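Local coordinates for BZZ1 protein (Saccharomyces cerevisiae, PDB 1ZUU) that acts in endocytosis and vacuolar trafficking and works with type I myosins to restore actin polarity after salt stress, seen here as its first SH3 domain, at residues A30-T33 / G34-W37. Sequence-based numbering, arbitrary orientation. Where two conformers were deposited one is given.
Sequences ARDT and GSGW
The carboxylate of Asp32 is gripped from both faces by backbone amides of the turn that follows it. Gly34 N donates to Asp32 OD1 (2.8 Å) from above the carboxylate plane, 35° out of it. Gly36 N reaches Asp32 OD1 (3.0 Å) from the opposite face, on the syn side. Asp32 OD2 is hydrogen-bonded to Thr53 OG1, so both oxygens are engaged. Asp32 CG stands anti to the backbone N (chi1 -171°), which turns the carboxylate in toward the amides of residues 34-36. Asp32 CA also makes a bent CA-H...O contact with Trp37 O (3.2 Å). The flat indole of Trp37 meets Ser35 OG at its edge, in plane; Ser35 OG accepts from Trp37 N at 3.1 Å, closing an ST turn. Gly34 and Gly36 adopt positive phi, where a side chain would jam against the preceding carbonyl. With an alanine at Asp32, the amides of Gly34 and Gly36 would probably lose their shared acceptor, and the hydroxyl of Thr53 a partner. This arrangement lies in the n-Src loop of the SH3 fold, between strands 26-28 and 37-42, and leads into the latter at Trp37, the tryptophan characteristic of SH3 peptide-binding surfaces.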
loop_
_atom_site.group_PDB
_atom_site.type_symbol
_atom_site.label_atom_id
_atom_site.label_comp_id
_atom_site.label_asym_id
_atom_site.label_seq_id
_atom_site.Cartn_x
_atom_site.Cartn_y
_atom_site.Cartn_z
ATOM N N ALA A 30 3.043 -4.644 -7.775
ATOM C CA ALA A 30 4.030 -5.752 -7.742
ATOM C C ALA A 30 4.063 -6.307 -6.339
ATOM O O ALA A 30 4.114 -5.565 -5.347
ATOM C CB ALA A 30 5.411 -5.240 -8.132
ATOM N N ARG A 31 3.996 -7.635 -6.201
ATOM C CA ARG A 31 4.097 -8.267 -4.874
ATOM C C ARG A 31 5.500 -8.095 -4.300
ATOM O O ARG A 31 6.504 -7.937 -4.999
ATOM C CB ARG A 31 3.727 -9.759 -4.946
ATOM C CG ARG A 31 2.235 -10.046 -5.126
ATOM C CD ARG A 31 2.026 -11.517 -5.485
ATOM N NE ARG A 31 0.590 -11.771 -5.572
ATOM C CZ ARG A 31 -0.094 -11.633 -6.721
ATOM N NH1 ARG A 31 0.534 -11.357 -7.859
ATOM N NH2 ARG A 31 -1.432 -11.740 -6.738
ATOM N N ASP A 32 5.524 -8.192 -2.974
ATOM C CA ASP A 32 6.766 -8.249 -2.155
ATOM C C ASP A 32 7.587 -9.435 -2.646
ATOM O O ASP A 32 7.072 -10.533 -2.829
ATOM C CB ASP A 32 6.267 -8.456 -0.740
ATOM C CG ASP A 32 7.300 -8.356 0.367
ATOM O OD1 ASP A 32 8.510 -8.415 0.140
ATOM O OD2 ASP A 32 6.829 -8.218 1.556
ATOM N N THR A 33 8.877 -9.209 -2.823
ATOM C CA THR A 33 9.826 -10.282 -3.214
ATOM C C THR A 33 10.702 -10.699 -2.035
ATOM O O THR A 33 11.615 -11.501 -2.223
ATOM C CB THR A 33 10.729 -9.822 -4.336
ATOM O OG1 THR A 33 11.572 -8.770 -3.860
ATOM C CG2 THR A 33 9.968 -9.409 -5.565
ATOM N N GLY A 34 10.420 -10.200 -0.828
ATOM C CA GLY A 34 11.234 -10.480 0.363
ATOM C C GLY A 34 11.732 -9.248 1.100
ATOM O O GLY A 34 12.457 -9.387 2.058
ATOM N N SER A 35 11.386 -8.055 0.635
ATOM C CA SER A 35 11.751 -6.820 1.302
ATOM C C SER A 35 10.855 -6.518 2.507
ATOM O O SER A 35 11.272 -5.692 3.369
ATOM C CB SER A 35 11.682 -5.617 0.359
ATOM O OG SER A 35 10.350 -5.340 -0.007
ATOM N N GLY A 36 9.630 -7.048 2.531
ATOM C CA GLY A 36 8.610 -6.658 3.482
ATOM C C GLY A 36 7.647 -5.601 2.945
ATOM O O GLY A 36 6.717 -5.222 3.702
ATOM N N TRP A 37 7.833 -5.140 1.719
ATOM C CA TRP A 37 7.022 -4.083 1.145
ATOM C C TRP A 37 6.393 -4.555 -0.152
ATOM O O TRP A 37 7.007 -5.279 -0.944
ATOM C CB TRP A 37 7.918 -2.870 0.831
ATOM C CG TRP A 37 8.584 -2.302 2.038
ATOM C CD1 TRP A 37 9.735 -2.766 2.627
ATOM C CD2 TRP A 37 8.183 -1.148 2.795
ATOM N NE1 TRP A 37 10.077 -1.977 3.709
ATOM C CE2 TRP A 37 9.136 -0.974 3.831
ATOM C CE3 TRP A 37 7.141 -0.195 2.683
ATOM C CZ2 TRP A 37 9.046 0.069 4.752
ATOM C CZ3 TRP A 37 7.038 0.826 3.597
ATOM C CH2 TRP A 37 8.002 0.972 4.612
HETATM O O HOH W 1 7.155 -5.071 -3.949
#